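PDB 3N6Q: YghZ aldo-keto reductase from Escherichia coli, which probably reduces aldehydes or ketones with a nicotinamide cofactor, as other aldo-keto reductases with a TIM-barrel fold do. Local coordinates for residues L28-W33 with A47-A52; E148-L153 with V179-E184; C219-P224 with S287-D292. One frame throughout, in Å; residues are numbered along the deposited sequence. Where two conformers were deposited one is given.

All three contacts belong to one TIM barrel and follow one another along the chain. Contact 1 joins strand 24-31 to helix 42-54, contact 2 pairs helices 146-158 and 172-183, and contact 3 sets strand 218-221 and the loop beyond it against helix 281-289. Contacts 1 and 3 reach the same sheet, with centres about 17 Å apart, and they touch: Trp33 CE3 lies 3.5 Å from Phe222 CZ. Contact 2 lies in the outer helical layer, its centre about 30 Å from that of contact 1 and about 27 Å from that of contact 3, and touches neither. Two contacts therefore bind helices to the barrel wall, while the third joins helices to each other.

Contact 1 of 3, residues L28-W33 with A47-A52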
loop_
_atom_site.group_PDB
_atom_site.type_symbol
_atom_site.label_atom_id
_atom_site.label_comp_id
_atom_site.label_asym_id
_atom_site.label_seq_id
_atom_site.Cartn_x
_atom_site.Cartn_y
_atom_site.Cartn_z
ATOM N N LEU B 28 18.797 6.061 28.956
ATOM C CA LEU B 28 17.681 6.654 29.695
ATOM C C LEU B 28 16.775 7.362 28.657
ATOM O O LEU B 28 17.285 8.105 27.806
ATOM C CB LEU B 28 18.164 7.699 30.741
ATOM C CG LEU B 28 18.982 7.033 31.889
ATOM C CD1 LEU B 28 20.489 6.918 31.441
ATOM C CD2 LEU B 28 18.856 7.890 33.081
ATOM N N SER B 29 15.487 7.039 28.695
ATOM C CA SER B 29 14.480 7.708 27.811
ATOM C C SER B 29 13.588 8.572 28.640
ATOM O O SER B 29 13.415 8.327 29.848
ATOM C CB SER B 29 13.635 6.651 27.119
ATOM O OG SER B 29 14.507 5.903 26.297
ATOM N N LEU B 30 12.911 9.545 28.003
ATOM C CA LEU B 30 11.984 10.379 28.747
ATOM C C LEU B 30 10.522 9.916 28.517
ATOM O O LEU B 30 10.087 9.791 27.376
ATOM C CB LEU B 30 12.133 11.839 28.294
ATOM C CG LEU B 30 11.171 12.767 29.092
ATOM C CD1 LEU B 30 11.577 13.009 30.588
ATOM C CD2 LEU B 30 11.026 14.145 28.375
ATOM N N GLY B 31 9.796 9.657 29.595
ATOM C CA GLY B 31 8.350 9.269 29.489
ATOM C C GLY B 31 7.473 10.469 29.848
ATOM O O GLY B 31 7.853 11.277 30.667
ATOM N N LEU B 32 6.322 10.582 29.196
ATOM C CA LEU B 32 5.432 11.741 29.362
ATOM C C LEU B 32 4.145 11.334 30.003
ATOM O O LEU B 32 3.114 12.024 29.908
ATOM C CB LEU B 32 5.198 12.429 28.006
ATOM C CG LEU B 32 6.376 13.269 27.467
ATOM C CD1 LEU B 32 7.488 12.392 26.862
ATOM C CD2 LEU B 32 5.908 14.251 26.393
ATOM N N TRP B 33 4.217 10.288 30.817
ATOM C CA TRP B 33 3.041 9.828 31.560
ATOM C C TRP B 33 2.425 10.914 32.445
ATOM O O TRP B 33 1.223 11.211 32.320
ATOM C CB TRP B 33 3.436 8.599 32.382
ATOM C CG TRP B 33 2.301 8.014 33.191
ATOM C CD1 TRP B 33 0.950 8.029 32.909
ATOM C CD2 TRP B 33 2.456 7.279 34.396
ATOM N NE1 TRP B 33 0.275 7.342 33.876
ATOM C CE2 TRP B 33 1.180 6.858 34.794
ATOM C CE3 TRP B 33 3.583 6.890 35.166
ATOM C CZ2 TRP B 33 0.979 6.092 35.948
ATOM C CZ3 TRP B 33 3.376 6.170 36.346
ATOM C CH2 TRP B 33 2.090 5.755 36.705
ATOM N N ALA B 47 11.121 23.203 29.218
ATOM C CA ALA B 47 12.450 23.114 29.873
ATOM C C ALA B 47 12.894 21.648 29.995
ATOM O O ALA B 47 14.106 21.318 29.740
ATOM C CB ALA B 47 12.399 23.752 31.223
ATOM N N ILE B 48 11.942 20.790 30.387
ATOM C CA ILE B 48 12.153 19.338 30.407
ATOM C C ILE B 48 12.573 18.753 29.055
ATOM O O ILE B 48 13.579 18.000 28.979
ATOM C CB ILE B 48 10.991 18.542 31.062
ATOM C CG1 ILE B 48 10.675 19.037 32.506
ATOM C CG2 ILE B 48 11.328 17.013 30.976
ATOM C CD1 ILE B 48 9.263 18.737 33.039
ATOM N N LEU B 49 11.830 19.013 27.959
ATOM C CA LEU B 49 12.223 18.438 26.663
ATOM C C LEU B 49 13.567 18.916 26.205
ATOM O O LEU B 49 14.348 18.167 25.529
ATOM C CB LEU B 49 11.170 18.732 25.552
ATOM C CG LEU B 49 9.759 18.198 25.894
ATOM C CD1 LEU B 49 8.763 18.511 24.733
ATOM C CD2 LEU B 49 9.783 16.658 26.055
ATOM N N ARG B 50 13.801 20.220 26.394
ATOM C CA ARG B 50 15.049 20.772 25.888
ATOM C C ARG B 50 16.241 20.182 26.636
ATOM O O ARG B 50 17.253 19.887 26.043
ATOM C CB ARG B 50 15.095 22.297 26.080
ATOM C CG ARG B 50 14.164 23.035 25.100
ATOM C CD ARG B 50 14.356 24.552 25.315
ATOM N NE ARG B 50 13.641 25.353 24.310
ATOM C CZ ARG B 50 13.805 26.671 24.162
ATOM N NH1 ARG B 50 14.642 27.332 24.970
ATOM N NH2 ARG B 50 13.093 27.340 23.243
ATOM N N LYS B 51 16.090 20.073 27.934
ATOM C CA LYS B 51 17.141 19.469 28.747
ATOM C C LYS B 51 17.358 18.013 28.361
ATOM O O LYS B 51 18.531 17.593 28.134
ATOM C CB LYS B 51 16.828 19.616 30.245
ATOM C CG LYS B 51 17.828 18.879 31.206
ATOM C CD LYS B 51 19.244 19.501 31.055
ATOM C CE LYS B 51 19.248 20.932 31.570
ATOM N NZ LYS B 51 20.629 21.511 31.682
ATOM N N ALA B 52 16.251 17.248 28.228
ATOM C CA ALA B 52 16.366 15.858 27.781
ATOM C C ALA B 52 17.217 15.733 26.532
ATOM O O ALA B 52 18.203 14.971 26.490
ATOM C CB ALA B 52 14.964 15.240 27.545
#
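In the beta-alpha-beta unit made of strand 24-31, helix 42-54 and strand 59-61, Leu30 reaches from the strand into the helix face formed by Ile48, Leu49 and Ala52. Its CD2 methyl does most of the work, lying 3.6 Å from Leu49 CD2 and 3.9 Å from Ile48 CG2, while Ala52 CB stands a little farther off at 4.2 Å. The second methyl also takes part, with CD1 4.0 Å from Ile48 CG2. CG of Leu30 is anti to the backbone N (chi1 -179°), which carries both methyls outward from the strand to the helix. There the leucine crosses Ile48 and Leu49 at about a right angle.

The strand segment and the helix segment run nearly antiparallel, at 163° with their axes 10.1 Å apart, as expected where a TIM-barrel helix returns along the outside of the barrel. Leu30 is fixed at the inner side of this interface by backbone hydrogen bonds to His59 and Asp61 in the next parallel strand. Phe60 of that strand packs on Leu30, Leu49 and Ala52, and Leu308 of helix 305-312 touches Leu30, Ile48 and Ala52.

Contact 2 of 3, residues E148-L153 with V179-E184; sequences ETASAL and VELLRE
Ala150 and Leu182 lie at the near point of two helices, their CA atoms 5.9 Å apart. The small methyl of Ala150 meets the base of a larger side chain, with Ala150 CB 3.7 Å from Leu181 CB. In Leu181, CG sits beside the backbone N and anti to the carbonyl carbon (chi1 -72°), and it is the CB at the root of the side chain that meets the alanine. The Leu181 side chain also touches Met146 and Glu147, earlier in the helix that carries Ala150.

Leu182 works differently, through the end of its side chain. Its CA-CB bond does not aim straight at the other helix, but with chi1 at -69° and an extended chi2 its CD2 methyl arrives beside Ala150 O at 3.6 Å. The same methyl is 4.1 Å from Leu153 CB and 4.2 Å from Ala150 CB, and so lies against successive turns of the helix. This is van der Waals contact; no hydrogen bond joins the two segments.

Helices 146-158 and 172-183 belong to the outer layer of the TIM barrel, with strand 162-168 between them in the chain. Their segments cross at -49°, axes 9.2 Å apart, with the small Ala150 side chain at the near point. Leu153 presents its CB to Leu182 and also touches Phe135 of strand 132-137, tying the helix pair to the barrel wall.

Beyond the apolar patch, the Glu148 carboxylate accepts hydrogen bonds from Arg113 N through OE2 and from Gly22 N of a neighbouring subunit through OE1, while Glu184 OE1 forms a salt bridge with Lys186 NZ of that same neighbouring subunit.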
loop_
_atom_site.group_PDB
_atom_site.type_symbol
_atom_site.label_atom_id
_atom_site.label_comp_id
_atom_site.label_asym_id
_atom_site.label_seq_id
_atom_site.Cartn_x
_atom_site.Cartn_y
_atom_site.Cartn_z
ATOM N N GLU B 148 -5.941 -10.157 15.380
ATOM C CA GLU B 148 -6.557 -8.839 15.027
ATOM C C GLU B 148 -5.646 -7.690 15.484
ATOM O O GLU B 148 -5.375 -6.760 14.733
ATOM C CB GLU B 148 -7.946 -8.717 15.655
ATOM C CG GLU B 148 -8.592 -7.291 15.314
ATOM C CD GLU B 148 -10.072 -7.193 15.698
ATOM O OE1 GLU B 148 -10.732 -8.238 15.873
ATOM O OE2 GLU B 148 -10.568 -6.063 15.888
ATOM N N THR B 149 -5.206 -7.733 16.747
ATOM C CA THR B 149 -4.294 -6.721 17.249
ATOM C C THR B 149 -3.013 -6.691 16.399
ATOM O O THR B 149 -2.569 -5.600 15.983
ATOM C CB THR B 149 -3.986 -7.000 18.715
ATOM O OG1 THR B 149 -5.221 -7.015 19.455
ATOM C CG2 THR B 149 -3.067 -5.919 19.302
ATOM N N ALA B 150 -2.424 -7.877 16.103
ATOM C CA ALA B 150 -1.198 -7.915 15.266
ATOM C C ALA B 150 -1.389 -7.333 13.902
ATOM O O ALA B 150 -0.474 -6.704 13.374
ATOM C CB ALA B 150 -0.604 -9.358 15.168
ATOM N N SER B 151 -2.529 -7.655 13.260
ATOM C CA SER B 151 -2.850 -7.165 11.916
ATOM C C SER B 151 -2.960 -5.655 11.941
ATOM O O SER B 151 -2.517 -4.971 11.009
ATOM C CB SER B 151 -4.209 -7.696 11.399
ATOM O OG SER B 151 -4.432 -7.206 10.069
ATOM N N ALA B 152 -3.572 -5.157 13.004
ATOM C CA ALA B 152 -3.654 -3.662 13.176
ATOM C C ALA B 152 -2.243 -3.021 13.241
ATOM O O ALA B 152 -1.954 -2.021 12.570
ATOM C CB ALA B 152 -4.469 -3.294 14.414
ATOM N N LEU B 153 -1.400 -3.534 14.120
ATOM C CA LEU B 153 -0.008 -3.075 14.149
ATOM C C LEU B 153 0.638 -3.203 12.763
ATOM O O LEU B 153 1.342 -2.259 12.343
ATOM C CB LEU B 153 0.812 -3.880 15.197
ATOM C CG LEU B 153 0.291 -3.743 16.602
ATOM C CD1 LEU B 153 1.161 -4.709 17.538
ATOM C CD2 LEU B 153 0.379 -2.291 17.096
ATOM N N VAL B 179 5.056 -12.158 18.509
ATOM C CA VAL B 179 6.225 -12.234 17.644
ATOM C C VAL B 179 5.934 -13.076 16.443
ATOM O O VAL B 179 6.289 -12.690 15.296
ATOM C CB VAL B 179 7.466 -12.859 18.397
ATOM C CG1 VAL B 179 8.558 -13.202 17.382
ATOM C CG2 VAL B 179 7.947 -11.885 19.443
ATOM N N GLU B 180 5.315 -14.246 16.677
ATOM C CA GLU B 180 5.034 -15.164 15.565
ATOM C C GLU B 180 4.010 -14.517 14.611
ATOM O O GLU B 180 4.112 -14.671 13.366
ATOM C CB GLU B 180 4.481 -16.507 16.111
ATOM C CG GLU B 180 5.566 -17.227 16.977
ATOM C CD GLU B 180 5.058 -18.399 17.864
ATOM O OE1 GLU B 180 3.827 -18.602 18.019
ATOM O OE2 GLU B 180 5.918 -19.049 18.525
ATOM N N LEU B 181 2.995 -13.882 15.199
ATOM C CA LEU B 181 1.925 -13.255 14.377
ATOM C C LEU B 181 2.480 -12.128 13.515
ATOM O O LEU B 181 2.286 -12.112 12.285
ATOM C CB LEU B 181 0.747 -12.783 15.248
ATOM C CG LEU B 181 -0.124 -13.912 15.822
ATOM C CD1 LEU B 181 -1.107 -13.290 16.792
ATOM C CD2 LEU B 181 -0.831 -14.769 14.698
ATOM N N LEU B 182 3.310 -11.273 14.102
ATOM C CA LEU B 182 3.872 -10.210 13.305
ATOM C C LEU B 182 4.843 -10.781 12.276
ATOM O O LEU B 182 5.004 -10.212 11.202
ATOM C CB LEU B 182 4.566 -9.196 14.205
ATOM C CG LEU B 182 3.632 -8.373 15.085
ATOM C CD1 LEU B 182 4.465 -7.738 16.214
ATOM C CD2 LEU B 182 2.930 -7.283 14.226
ATOM N N ARG B 183 5.548 -11.879 12.610
ATOM C CA ARG B 183 6.448 -12.462 11.597
ATOM C C ARG B 183 5.687 -12.940 10.346
ATOM O O ARG B 183 6.233 -12.939 9.231
ATOM C CB ARG B 183 7.244 -13.637 12.200
ATOM C CG ARG B 183 8.058 -14.417 11.164
ATOM C CD ARG B 183 8.764 -15.538 11.930
ATOM N NE ARG B 183 9.687 -14.929 12.889
ATOM C CZ ARG B 183 9.745 -15.173 14.198
ATOM N NH1 ARG B 183 8.935 -16.080 14.779
ATOM N NH2 ARG B 183 10.641 -14.487 14.921
ATOM N N GLU B 184 4.388 -13.254 10.480
ATOM C CA GLU B 184 3.635 -13.628 9.263
ATOM C C GLU B 184 3.517 -12.465 8.287
ATOM O O GLU B 184 3.232 -12.681 7.095
ATOM C CB GLU B 184 2.249 -14.196 9.606
ATOM C CG GLU B 184 2.317 -15.465 10.487
ATOM C CD GLU B 184 0.951 -15.902 11.024
ATOM O OE1 GLU B 184 -0.072 -15.267 10.658
ATOM O OE2 GLU B 184 0.895 -16.865 11.836
#

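Contact 3 of 3, residues C219-P224 with S287-D292; sequences CIAFTP and SWLLKD
Leu289 holds CG beside its backbone N and anti to the carbonyl carbon (chi1 -72°), and with chi2 extended at 164° its CD1 methyl is carried across to Ala221 and Pro224. Ala221 points its methyl toward the helix, and Ala221 CB lies 4.2 Å from Leu289 CD1. The same leucine methyl lies against the Pro224 ring, though the modelled separation there is too short to be taken literally. Leu289 thus faces both Ala221 of the strand and Pro224 in the loop beyond, and the contact is entirely apolar.

The loop makes its turn at Thr223, whose backbone takes up a left-handed conformation and whose CA-CB bond points away from the helix. Thr223 OG1 donates a 2.7 Å hydrogen bond to Phe222 O, coming from above the carbonyl plane. Asn197 ND2 bonds to Thr223 O and gives the turn a further hold.

On the helical side, Leu290 is the first residue to leave helical geometry, and Lys291 folds back over the helix end. Its NZ donates to Trp288 O at 3.0 Å, tilted from the carbonyl plane, and also stands 3.4 Å above the centre of the Trp288 ring. One amino group therefore meets both the backbone carbonyl and the indole face of the same residue. Leu289 CG lies at the edge of that indole, in its plane, while Phe320 meets the ring edge-to-face.

The contact lies on the outside of the TIM-barrel wall, where strand 218-221 runs parallel to strands 191-193 and 297-300. Val298 of strand 297-300 touches both Pro224 and Leu289, and Trp288, next to Leu289 on helix 281-289, packs against Leu325 and Ile328 of helix 322-334.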
loop_
_atom_site.group_PDB
_atom_site.type_symbol
_atom_site.label_atom_id
_atom_site.label_comp_id
_atom_site.label_asym_id
_atom_site.label_seq_id
_atom_site.Cartn_x
_atom_site.Cartn_y
_atom_site.Cartn_z
ATOM N N CYS B 219 13.817 -4.236 25.479
ATOM C CA CYS B 219 13.094 -4.140 26.727
ATOM C C CYS B 219 13.304 -2.720 27.272
ATOM O O CYS B 219 14.451 -2.325 27.574
ATOM C CB CYS B 219 13.678 -5.146 27.759
ATOM S SG CYS B 219 12.777 -5.105 29.314
ATOM N N ILE B 220 12.204 -1.971 27.477
ATOM C CA ILE B 220 12.308 -0.667 28.018
ATOM C C ILE B 220 11.538 -0.633 29.324
ATOM O O ILE B 220 10.367 -0.974 29.379
ATOM C CB ILE B 220 11.923 0.465 26.996
ATOM C CG1 ILE B 220 12.003 1.802 27.711
ATOM C CG2 ILE B 220 10.457 0.236 26.530
ATOM C CD1 ILE B 220 11.977 3.024 26.716
ATOM N N ALA B 221 12.250 -0.378 30.428
ATOM C CA ALA B 221 11.637 -0.469 31.741
ATOM C C ALA B 221 10.746 0.737 32.113
ATOM O O ALA B 221 11.215 1.877 32.297
ATOM C CB ALA B 221 12.759 -0.675 32.859
ATOM N N PHE B 222 9.462 0.452 32.372
ATOM C CA PHE B 222 8.513 1.493 32.815
ATOM C C PHE B 222 8.513 1.510 34.345
ATOM O O PHE B 222 8.701 0.469 35.009
ATOM C CB PHE B 222 7.114 1.089 32.296
ATOM C CG PHE B 222 6.010 2.019 32.726
ATOM C CD1 PHE B 222 5.897 3.285 32.153
ATOM C CD2 PHE B 222 5.095 1.635 33.691
ATOM C CE1 PHE B 222 4.888 4.172 32.543
ATOM C CE2 PHE B 222 4.081 2.517 34.092
ATOM C CZ PHE B 222 3.972 3.788 33.500
ATOM N N THR B 223 8.377 2.705 34.934
ATOM C CA THR B 223 8.454 2.936 36.409
ATOM C C THR B 223 9.730 2.313 37.049
ATOM O O THR B 223 9.634 1.599 38.043
ATOM C CB THR B 223 7.266 2.463 37.257
ATOM O OG1 THR B 223 6.952 1.073 37.015
ATOM C CG2 THR B 223 6.015 3.363 36.972
ATOM N N PRO B 224 10.873 2.595 36.455
ATOM C CA PRO B 224 12.165 2.051 37.019
ATOM C C PRO B 224 12.473 2.590 38.413
ATOM O O PRO B 224 13.292 1.982 39.135
ATOM C CB PRO B 224 13.217 2.525 36.003
ATOM C CG PRO B 224 12.631 3.936 35.485
ATOM C CD PRO B 224 11.096 3.614 35.391
ATOM N N SER B 287 20.960 2.271 37.823
ATOM C CA SER B 287 22.178 1.528 37.454
ATOM C C SER B 287 21.899 0.033 37.520
ATOM O O SER B 287 22.352 -0.730 36.700
ATOM C CB SER B 287 23.305 1.888 38.449
ATOM O OG SER B 287 23.718 3.242 38.243
ATOM N N TRP B 288 21.134 -0.365 38.521
ATOM C CA TRP B 288 20.789 -1.770 38.689
ATOM C C TRP B 288 20.057 -2.361 37.508
ATOM O O TRP B 288 20.351 -3.447 37.058
ATOM C CB TRP B 288 20.012 -1.965 39.984
ATOM C CG TRP B 288 19.746 -3.418 40.297
ATOM C CD1 TRP B 288 20.478 -4.250 41.152
ATOM C CD2 TRP B 288 18.623 -4.191 39.839
ATOM N NE1 TRP B 288 19.868 -5.521 41.191
ATOM C CE2 TRP B 288 18.757 -5.509 40.373
ATOM C CE3 TRP B 288 17.538 -3.912 38.986
ATOM C CZ2 TRP B 288 17.806 -6.507 40.134
ATOM C CZ3 TRP B 288 16.619 -4.915 38.716
ATOM C CH2 TRP B 288 16.761 -6.213 39.281
ATOM N N LEU B 289 19.089 -1.617 36.966
ATOM C CA LEU B 289 18.437 -2.077 35.742
ATOM C C LEU B 289 19.406 -2.167 34.586
ATOM O O LEU B 289 19.311 -3.083 33.764
ATOM C CB LEU B 289 17.253 -1.107 35.408
ATOM C CG LEU B 289 16.062 -1.285 36.368
ATOM C CD1 LEU B 289 15.081 -0.050 36.280
ATOM C CD2 LEU B 289 15.268 -2.584 35.952
ATOM N N LEU B 290 20.303 -1.195 34.481
ATOM C CA LEU B 290 21.192 -1.040 33.328
ATOM C C LEU B 290 22.561 -1.807 33.518
ATOM O O LEU B 290 23.516 -1.593 32.748
ATOM C CB LEU B 290 21.552 0.421 33.167
ATOM C CG LEU B 290 20.371 1.265 32.609
ATOM C CD1 LEU B 290 20.721 2.729 32.595
ATOM C CD2 LEU B 290 19.924 0.746 31.196
ATOM N N LYS B 291 22.614 -2.674 34.524
ATOM C CA LYS B 291 23.891 -3.297 34.952
ATOM C C LYS B 291 24.384 -4.322 33.953
ATOM O O LYS B 291 25.561 -4.755 33.997
ATOM C CB LYS B 291 23.708 -4.003 36.299
ATOM C CG LYS B 291 22.777 -5.243 36.260
ATOM C CD LYS B 291 22.465 -5.720 37.748
ATOM C CE LYS B 291 21.427 -6.838 37.850
ATOM N NZ LYS B 291 20.042 -6.400 37.359
ATOM N N ASP B 292 23.467 -4.777 33.104
ATOM C CA ASP B 292 23.814 -5.710 32.051
ATOM C C ASP B 292 22.941 -5.420 30.811
ATOM O O ASP B 292 22.225 -4.402 30.748
ATOM C CB ASP B 292 23.590 -7.143 32.541
ATOM C CG ASP B 292 22.135 -7.393 32.987
ATOM O OD1 ASP B 292 21.160 -6.774 32.424
ATOM O OD2 ASP B 292 21.977 -8.230 33.916
#